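PDB 4ZV9: uncharacterized protein from Escherichia coli O157:H7, which is of unknown function but belongs to the dienelactone hydrolase family of alpha/beta hydrolases and so probably acts as a hydrolase. Local coordinates for residues Y19-P22 with E27-G30; V45-E50 with P56-V61; I71-D76 with F108-F113; L78-G83 with Q96-T101. All blocks are in the same frame, centred on the assembly; numbering follows the deposited sequence.

Interaction 1: Y19-P22 with E27-G30; sequences YPSP and EVRG
Tyr19 and Val28 face each other as a hydrogen-bonded pair of the antiparallel hairpin made by strands 12-21 and 28-35, linked by two backbone bonds that pair the N-H and C=O of each residue with the other. Tyr19 N gives its hydrogen to Val28 O at 2.8 Å, with the donor tilted 20° from the carbonyl plane. The return bond, Val28 N to Tyr19 O, is the straighter one, 167° at the hydrogen. Tyr19 O also receives a longer C-H contact from Glu27 CA at 3.5 Å. Above the backbone the two side chains run side by side in the same direction. Because Tyr19 holds CG between its own backbone N and carbonyl carbon (chi1 67°), the ring leans across toward strand 28-35 and turns one face to Val28. Val28 CB sits 4.0 Å from the ring centroid in a CH-pi contact, while CG1 reaches further out, 3.6 Å from Tyr19 OH. The other methyl, Val28 CG2, meets Ser21 CB at 3.6 Å. Both hydroxyls are served from helix 100-116: Tyr19 OH bonds to Asp106 O and Ser21 OG to the Asp106 carboxylate. On the reverse face of the hairpin Glu27 folds back over Pro20, its OE2 3.9 Å from Pro20 CB. The chemistry is therefore two-sided: an apolar face with its buried hydroxyls tied to a helix, and another carrying a carboxylate on an exposed proline.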
# COMPACT_ATOMS: atom_id res chain seq x y z
N TYR A 19 1.96 -15.53 7.32
CA TYR A 19 0.77 -15.23 8.11
C TYR A 19 -0.42 -15.94 7.47
O TYR A 19 -0.37 -16.27 6.28
CB TYR A 19 0.56 -13.72 8.20
CG TYR A 19 0.21 -13.07 6.88
CD1 TYR A 19 1.19 -12.61 6.02
CD2 TYR A 19 -1.12 -12.95 6.48
CE1 TYR A 19 0.86 -12.02 4.81
CE2 TYR A 19 -1.45 -12.36 5.27
CZ TYR A 19 -0.46 -11.90 4.44
OH TYR A 19 -0.79 -11.36 3.23
N PRO A 20 -1.48 -16.19 8.23
CA PRO A 20 -2.61 -16.91 7.66
C PRO A 20 -3.57 -16.06 6.82
O PRO A 20 -3.89 -14.92 7.19
CB PRO A 20 -3.32 -17.49 8.89
CG PRO A 20 -3.02 -16.51 9.97
CD PRO A 20 -1.67 -15.93 9.67
N SER A 21 -4.02 -16.64 5.72
CA SER A 21 -5.02 -16.02 4.84
C SER A 21 -6.00 -17.13 4.48
O SER A 21 -5.92 -17.70 3.38
CB SER A 21 -4.35 -15.43 3.60
OG SER A 21 -5.31 -14.82 2.75
N PRO A 22 -6.93 -17.45 5.40
CA PRO A 22 -7.87 -18.57 5.19
C PRO A 22 -8.77 -18.45 3.97
O PRO A 22 -9.23 -19.46 3.45
CB PRO A 22 -8.68 -18.61 6.50
CG PRO A 22 -8.49 -17.28 7.14
CD PRO A 22 -7.19 -16.72 6.65
N GLU A 27 -1.15 -19.99 3.96
CA GLU A 27 -0.02 -19.39 4.67
C GLU A 27 0.74 -18.53 3.69
O GLU A 27 1.44 -19.06 2.84
CB GLU A 27 0.93 -20.45 5.24
CG GLU A 27 0.41 -21.27 6.42
CD GLU A 27 -0.11 -20.40 7.56
OE1 GLU A 27 0.62 -19.51 8.03
OE2 GLU A 27 -1.26 -20.62 7.98
N VAL A 28 0.65 -17.21 3.85
CA VAL A 28 1.23 -16.26 2.92
C VAL A 28 2.53 -15.64 3.45
O VAL A 28 2.61 -15.20 4.60
CB VAL A 28 0.24 -15.13 2.63
CG1 VAL A 28 0.82 -14.13 1.63
CG2 VAL A 28 -1.07 -15.70 2.09
N ARG A 29 3.53 -15.57 2.58
CA ARG A 29 4.82 -14.98 2.91
C ARG A 29 4.74 -13.46 2.78
O ARG A 29 4.10 -12.95 1.85
CB ARG A 29 5.85 -15.52 1.94
CG ARG A 29 7.21 -14.84 1.91
CD ARG A 29 8.11 -15.58 0.92
NE ARG A 29 9.34 -14.86 0.57
CZ ARG A 29 10.53 -15.05 1.15
NH1 ARG A 29 10.67 -15.90 2.16
NH2 ARG A 29 11.58 -14.37 0.73
N GLY A 30 5.39 -12.75 3.70
CA GLY A 30 5.45 -11.31 3.67
C GLY A 30 6.77 -10.78 4.22
O GLY A 30 7.44 -11.46 4.99

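Interaction 2: V45-E50 with P56-V61; sequences VVVVHE and PYIEDV
Val47 and His49 pack against Ile58 in the first half of a beta-alpha-beta crossover, where strand 42-48 leads into helix 56-67 and on to the parallel strand 71-75. The strand and helix segments run nearly antiparallel, at 164°, with axes 9.1 Å apart, a separation filled by branched apolar side chains. Ile58 is the centre of the tight part. Its CG1 lies 3.6 Å from His49 CB, and its CD1 stretches on beside His49 CA. The second branch, CG2, slides past Val47 in the opposite direction, meeting Val47 CG1 at 4.0 Å. The same Val47 methyl touches Val61 CG1 one helical turn on. His49 meets the helix with CA and CB, not with its ring: with CG between backbone N and carbonyl carbon (chi1 57°), the imidazole swings off the helix, where ND1 donates to Glu50 O and NE2 bonds to Gly77 N.

The looser part lies toward Glu50 and Tyr57, where the Glu50 carboxylate stands beside ring carbons of Tyr57 and a water joins it to the hydroxyl. The two side chains cross at about a right angle, with carboxylate and ring planes 49° apart, and Glu50 OE1 stays 3.9 Å from Tyr57 CE2. That oxygen is salt-bridged to Arg52, and Tyr57 OH bonds to His211 ND1. The water donates to Glu50 OE2 at 2.6 Å and lies 2.9 Å from Tyr57 OH.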
# COMPACT_ATOMS: atom_id res chain seq x y z
N VAL A 45 1.42 -0.50 9.12
CA VAL A 45 1.01 -0.14 7.77
C VAL A 45 1.20 -1.34 6.88
O VAL A 45 2.28 -1.96 6.88
CB VAL A 45 1.86 1.01 7.22
CG1 VAL A 45 1.49 1.29 5.77
CG2 VAL A 45 1.68 2.25 8.07
N VAL A 46 0.15 -1.70 6.14
CA VAL A 46 0.26 -2.75 5.14
C VAL A 46 0.66 -2.04 3.84
O VAL A 46 0.05 -1.04 3.46
CB VAL A 46 -1.05 -3.54 4.98
CG1 VAL A 46 -1.00 -4.46 3.76
CG2 VAL A 46 -1.33 -4.34 6.24
N VAL A 47 1.67 -2.56 3.16
CA VAL A 47 2.14 -2.00 1.91
C VAL A 47 1.83 -2.98 0.79
O VAL A 47 2.30 -4.12 0.80
CB VAL A 47 3.65 -1.73 1.97
CG1 VAL A 47 4.16 -1.20 0.64
CG2 VAL A 47 3.97 -0.76 3.08
N VAL A 48 1.04 -2.55 -0.19
CA VAL A 48 0.61 -3.41 -1.27
C VAL A 48 1.37 -3.11 -2.55
O VAL A 48 1.40 -1.96 -3.02
CB VAL A 48 -0.89 -3.26 -1.56
CG1 VAL A 48 -1.34 -4.30 -2.58
CG2 VAL A 48 -1.70 -3.38 -0.28
N HIS A 49 1.95 -4.15 -3.13
CA HIS A 49 2.75 -3.99 -4.36
C HIS A 49 1.93 -3.67 -5.61
O HIS A 49 0.70 -3.51 -5.56
CB HIS A 49 3.63 -5.23 -4.59
CG HIS A 49 2.88 -6.54 -4.67
ND1 HIS A 49 2.03 -6.84 -5.72
CD2 HIS A 49 2.93 -7.64 -3.90
CE1 HIS A 49 1.56 -8.07 -5.57
NE2 HIS A 49 2.09 -8.58 -4.47
N GLU A 50 2.63 -3.55 -6.74
CA GLU A 50 2.02 -3.24 -8.02
C GLU A 50 1.52 -4.53 -8.71
O GLU A 50 1.14 -5.50 -8.03
CB GLU A 50 3.04 -2.42 -8.87
CG GLU A 50 3.49 -1.12 -8.20
CD GLU A 50 4.61 -0.38 -8.94
OE1 GLU A 50 5.63 -1.01 -9.26
OE2 GLU A 50 4.51 0.85 -9.16
N PRO A 56 12.08 -5.64 -5.47
CA PRO A 56 12.92 -4.84 -4.56
C PRO A 56 12.45 -3.40 -4.26
O PRO A 56 12.76 -2.88 -3.19
CB PRO A 56 14.28 -4.85 -5.25
CG PRO A 56 14.29 -6.16 -5.99
CD PRO A 56 12.88 -6.31 -6.51
N TYR A 57 11.75 -2.77 -5.20
CA TYR A 57 11.21 -1.42 -4.97
C TYR A 57 10.22 -1.41 -3.83
O TYR A 57 10.34 -0.61 -2.91
CB TYR A 57 10.56 -0.89 -6.25
CG TYR A 57 9.52 0.20 -6.04
CD1 TYR A 57 9.86 1.46 -5.53
CD2 TYR A 57 8.19 -0.01 -6.41
CE1 TYR A 57 8.91 2.47 -5.38
CE2 TYR A 57 7.24 0.98 -6.26
CZ TYR A 57 7.59 2.22 -5.75
OH TYR A 57 6.62 3.20 -5.61
N ILE A 58 9.28 -2.35 -3.84
CA ILE A 58 8.30 -2.42 -2.76
C ILE A 58 8.94 -2.78 -1.42
O ILE A 58 8.54 -2.26 -0.37
CB ILE A 58 7.17 -3.41 -3.10
CG1 ILE A 58 6.42 -2.93 -4.35
CG2 ILE A 58 6.22 -3.56 -1.91
CD1 ILE A 58 5.69 -1.60 -4.17
N GLU A 59 9.92 -3.67 -1.44
CA GLU A 59 10.64 -4.00 -0.20
C GLU A 59 11.32 -2.75 0.36
O GLU A 59 11.32 -2.51 1.57
CB GLU A 59 11.63 -5.15 -0.43
CG GLU A 59 10.93 -6.47 -0.68
CD GLU A 59 11.90 -7.65 -0.81
OE1 GLU A 59 13.05 -7.42 -1.22
OE2 GLU A 59 11.50 -8.80 -0.54
N ASP A 60 11.90 -1.94 -0.53
CA ASP A 60 12.51 -0.69 -0.09
C ASP A 60 11.44 0.23 0.52
O ASP A 60 11.68 0.86 1.55
CB ASP A 60 13.20 0.02 -1.25
CG ASP A 60 14.11 1.13 -0.77
OD1 ASP A 60 15.04 0.86 0.02
OD2 ASP A 60 13.94 2.26 -1.23
N VAL A 61 10.27 0.32 -0.10
CA VAL A 61 9.21 1.17 0.43
C VAL A 61 8.84 0.73 1.85
O VAL A 61 8.63 1.56 2.73
CB VAL A 61 7.98 1.21 -0.50
CG1 VAL A 61 6.82 1.93 0.17
CG2 VAL A 61 8.36 1.91 -1.79
O HOH W 1 4.83 3.13 -7.90

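Interaction 3: I71-D76 with F108-F113; sequences IALAPD and FAAIEF
Ala110 CB is where helix 100-116 comes down on strand 71-75: the methyl sits 3.6 Å from Pro75 CG and 3.9 Å from Leu73 CD2, bridging two side chains that point to the same side of the strand. A third contact is more glancing. Leu73 and Phe113 cross at about a right angle, and Leu73 CD2 stops 4.2 Å from Phe113 CD2, reaching the ring obliquely. One leucine methyl thus serves both helix residues, while no hydrogen bond crosses the contact. Leu73 extends to the helix with CG anti to the backbone N (chi1 174°). Phe113, one turn after Ala110, adopts the same kind of first torsion, which brings its ring CD2 to the Leu73 methyl.

This is helix-on-sheet packing of the alpha/beta hydrolase fold, in which helices cover both faces of a central, largely parallel sheet. The segments run at 154° to each other, with axes 9.3 Å apart. Around this first shell, Tyr19 touches both Pro75 and Ala110, Met114 adds to the helix side of Leu73, and Phe107 packs on Pro75. Ile17 backs Phe113 from strand 12-21. The position of Leu73 along the sheet is set by backbone bonds to Val45 and Val47 of strand 42-48.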
# COMPACT_ATOMS: atom_id res chain seq x y z
N ILE A 71 5.45 -0.21 11.90
CA ILE A 71 5.70 -1.61 11.51
C ILE A 71 5.08 -1.77 10.14
O ILE A 71 3.90 -1.53 9.98
CB ILE A 71 5.06 -2.64 12.47
CG1 ILE A 71 5.66 -2.48 13.87
CG2 ILE A 71 5.34 -4.05 11.95
CD1 ILE A 71 4.92 -3.25 14.94
N ALA A 72 5.88 -2.18 9.15
CA ALA A 72 5.39 -2.35 7.80
C ALA A 72 5.35 -3.82 7.41
O ALA A 72 6.29 -4.57 7.69
CB ALA A 72 6.28 -1.57 6.85
N LEU A 73 4.26 -4.23 6.77
CA LEU A 73 4.14 -5.58 6.25
C LEU A 73 3.76 -5.50 4.78
O LEU A 73 2.74 -4.90 4.43
CB LEU A 73 3.09 -6.37 7.00
CG LEU A 73 2.79 -7.76 6.45
CD1 LEU A 73 4.02 -8.67 6.40
CD2 LEU A 73 1.72 -8.43 7.29
N ALA A 74 4.61 -6.07 3.93
CA ALA A 74 4.39 -6.11 2.48
C ALA A 74 4.23 -7.56 2.05
O ALA A 74 5.23 -8.28 1.93
CB ALA A 74 5.58 -5.47 1.76
N PRO A 75 2.98 -8.02 1.86
CA PRO A 75 2.79 -9.41 1.46
C PRO A 75 3.31 -9.71 0.05
O PRO A 75 3.40 -8.81 -0.79
CB PRO A 75 1.26 -9.58 1.51
CG PRO A 75 0.78 -8.53 2.43
CD PRO A 75 1.70 -7.36 2.18
N ASP A 76 3.58 -10.99 -0.21
CA ASP A 76 3.97 -11.44 -1.53
C ASP A 76 2.78 -12.11 -2.25
O ASP A 76 2.41 -13.26 -1.98
CB ASP A 76 5.13 -12.42 -1.47
CG ASP A 76 5.71 -12.73 -2.84
OD1 ASP A 76 5.20 -12.22 -3.87
OD2 ASP A 76 6.68 -13.51 -2.87
N PHE A 108 -6.08 -8.25 2.58
CA PHE A 108 -7.06 -8.03 3.65
C PHE A 108 -6.63 -8.80 4.90
O PHE A 108 -6.66 -8.27 6.00
CB PHE A 108 -8.46 -8.45 3.19
CG PHE A 108 -9.13 -7.49 2.22
CD1 PHE A 108 -8.45 -6.41 1.66
CD2 PHE A 108 -10.42 -7.73 1.79
CE1 PHE A 108 -9.07 -5.55 0.75
CE2 PHE A 108 -11.06 -6.87 0.89
CZ PHE A 108 -10.37 -5.79 0.36
N ALA A 109 -6.17 -10.04 4.71
CA ALA A 109 -5.71 -10.87 5.82
C ALA A 109 -4.46 -10.25 6.49
O ALA A 109 -4.27 -10.40 7.69
CB ALA A 109 -5.40 -12.27 5.34
N ALA A 110 -3.63 -9.57 5.72
CA ALA A 110 -2.46 -8.89 6.27
C ALA A 110 -2.89 -7.74 7.20
O ALA A 110 -2.28 -7.53 8.26
CB ALA A 110 -1.58 -8.36 5.16
N ILE A 111 -3.96 -7.04 6.83
CA ILE A 111 -4.51 -6.00 7.69
C ILE A 111 -4.92 -6.62 9.03
O ILE A 111 -4.59 -6.11 10.12
CB ILE A 111 -5.73 -5.30 7.07
CG1 ILE A 111 -5.31 -4.50 5.83
CG2 ILE A 111 -6.40 -4.35 8.08
CD1 ILE A 111 -6.46 -3.98 4.98
N GLU A 112 -5.65 -7.72 8.96
CA GLU A 112 -6.14 -8.38 10.17
C GLU A 112 -5.00 -8.90 11.05
O GLU A 112 -5.07 -8.79 12.26
CB GLU A 112 -7.15 -9.49 9.82
CG GLU A 112 -8.41 -8.96 9.14
CD GLU A 112 -9.45 -10.03 8.86
OE1 GLU A 112 -9.39 -11.12 9.50
OE2 GLU A 112 -10.33 -9.76 7.99
N PHE A 113 -3.99 -9.47 10.41
CA PHE A 113 -2.83 -9.97 11.10
C PHE A 113 -2.10 -8.84 11.83
O PHE A 113 -1.71 -9.00 12.98
CB PHE A 113 -1.89 -10.68 10.11
CG PHE A 113 -0.65 -11.27 10.75
CD1 PHE A 113 -0.71 -12.45 11.46
CD2 PHE A 113 0.57 -10.65 10.61
CE1 PHE A 113 0.42 -12.99 12.04
CE2 PHE A 113 1.72 -11.18 11.18
CZ PHE A 113 1.65 -12.36 11.89

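Interaction 4: L78-G83 with Q96-T101; sequences LNSVGG and QQVDPT
Val98 points its side chain at the turn 78-83, and one methyl, CG2, does most of the touching. At the root, CB is directed toward the turn from the link between helix 88-97 and helix 100-116. With CG1 anti to the backbone N (chi1 179°), CG2 falls beside that nitrogen and projects among three neighbours. It lies 4.2 Å from Val81 CG2, the two valines crossing at a slant, and 4.3 Å from Leu78 CD2. Ser80 OG, a plain van der Waals neighbour, is 4.2 Å from Val98 CG2 and 4.3 Å from CG1, the other branch. His25, from the hairpin turn, also packs on Val98 and Ser80.

The turn keeps its own shape through Leu78 O, which accepts from Val81 N at 3.0 Å and from Gly83 N at 2.8 Å, the two donors arriving from opposite faces of the carbonyl plane. On the other side, Asp99 N-caps helix 100-116, its OD2 taking the hydrogen of Lys102 N. With no hydrogen bond between the segments, the join is light and apolar: each side is held by its own polar bonds, and across the contact itself only van der Waals packing joins them.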
# COMPACT_ATOMS: atom_id res chain seq x y z
N LEU A 78 2.67 -13.23 -5.15
CA LEU A 78 3.08 -14.34 -6.01
C LEU A 78 3.49 -15.56 -5.21
O LEU A 78 4.05 -16.50 -5.78
CB LEU A 78 4.22 -13.90 -6.92
CG LEU A 78 3.88 -12.78 -7.90
CD1 LEU A 78 5.06 -12.49 -8.81
CD2 LEU A 78 2.64 -13.13 -8.73
N ASN A 79 3.20 -15.58 -3.92
CA ASN A 79 3.65 -16.68 -3.08
C ASN A 79 3.12 -18.04 -3.51
O ASN A 79 3.78 -19.06 -3.32
CB ASN A 79 3.34 -16.43 -1.62
CG ASN A 79 4.09 -17.39 -0.70
OD1 ASN A 79 5.30 -17.62 -0.85
ND2 ASN A 79 3.39 -17.92 0.27
N SER A 80 1.93 -18.07 -4.11
CA SER A 80 1.33 -19.33 -4.55
C SER A 80 1.94 -19.88 -5.84
O SER A 80 1.65 -21.01 -6.22
CB SER A 80 -0.18 -19.16 -4.75
OG SER A 80 -0.49 -18.23 -5.78
N VAL A 81 2.72 -19.06 -6.56
CA VAL A 81 3.31 -19.47 -7.83
C VAL A 81 4.83 -19.29 -7.82
O VAL A 81 5.43 -18.95 -8.85
CB VAL A 81 2.64 -18.74 -9.03
CG1 VAL A 81 1.21 -19.23 -9.25
CG2 VAL A 81 2.65 -17.23 -8.86
N GLY A 82 5.45 -19.47 -6.65
CA GLY A 82 6.90 -19.42 -6.49
C GLY A 82 7.56 -18.13 -6.03
O GLY A 82 8.78 -18.07 -5.92
N GLY A 83 6.78 -17.07 -5.85
CA GLY A 83 7.33 -15.78 -5.42
C GLY A 83 7.80 -14.91 -6.57
O GLY A 83 7.83 -15.36 -7.72
N GLN A 96 -1.08 -12.25 -13.21
CA GLN A 96 -2.31 -12.46 -13.99
C GLN A 96 -2.93 -13.85 -13.82
O GLN A 96 -4.14 -13.99 -13.96
CB GLN A 96 -2.02 -12.30 -15.48
CG GLN A 96 -1.85 -10.87 -15.92
CD GLN A 96 -1.54 -10.77 -17.40
OE1 GLN A 96 -1.12 -11.75 -18.04
NE2 GLN A 96 -1.71 -9.57 -17.95
N GLN A 97 -2.12 -14.84 -13.49
CA GLN A 97 -2.59 -16.20 -13.31
C GLN A 97 -3.16 -16.44 -11.91
O GLN A 97 -3.79 -17.46 -11.68
CB GLN A 97 -1.46 -17.20 -13.55
CG GLN A 97 -0.77 -17.12 -14.91
CD GLN A 97 0.56 -17.88 -14.96
OE1 GLN A 97 0.93 -18.61 -14.02
NE2 GLN A 97 1.29 -17.73 -16.07
N VAL A 98 -2.91 -15.53 -10.98
CA VAL A 98 -3.37 -15.71 -9.61
C VAL A 98 -4.85 -15.29 -9.52
O VAL A 98 -5.25 -14.29 -10.10
CB VAL A 98 -2.52 -14.87 -8.62
CG1 VAL A 98 -3.03 -15.03 -7.18
CG2 VAL A 98 -1.06 -15.28 -8.68
N ASP A 99 -5.65 -16.07 -8.80
CA ASP A 99 -7.07 -15.75 -8.64
C ASP A 99 -7.20 -14.36 -8.00
O ASP A 99 -6.67 -14.14 -6.92
CB ASP A 99 -7.78 -16.77 -7.77
CG ASP A 99 -9.23 -16.40 -7.56
OD1 ASP A 99 -10.03 -16.56 -8.51
OD2 ASP A 99 -9.57 -15.94 -6.45
N PRO A 100 -7.89 -13.41 -8.67
CA PRO A 100 -7.98 -12.06 -8.14
C PRO A 100 -8.59 -11.92 -6.74
O PRO A 100 -8.07 -11.16 -5.93
CB PRO A 100 -8.85 -11.34 -9.16
CG PRO A 100 -8.67 -12.10 -10.43
CD PRO A 100 -8.51 -13.53 -10.01
N THR A 101 -9.65 -12.67 -6.46
CA THR A 101 -10.30 -12.59 -5.15
C THR A 101 -9.38 -13.08 -4.04
O THR A 101 -9.30 -12.46 -2.99
CB THR A 101 -11.63 -13.38 -5.13
OG1 THR A 101 -12.47 -12.90 -6.19
CG2 THR A 101 -12.36 -13.23 -3.79

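Along the chain interaction 1 closes first, then interaction 2, while interaction 4 falls between the two halves of interaction 3. Interactions 1, 2 and 3 all reach the six-stranded sheet. Strand 71-75 stands between strands 28-35 and 42-48, so interaction 3 is bonded to both neighbours, through Arg29 O with Asp76 N and Val47 N with Leu73 O. Centres of interactions 1 and 3 are about 9 Å apart, those of 2 and 3 about 11 Å. Interaction 4 lies farther out, about 16 Å from interaction 3, but shares helix 100-116 with it. Hairpin and crossover thus meet at strand 71-75, while the excursion through helix 88-97 leaves from its end and lies at the periphery.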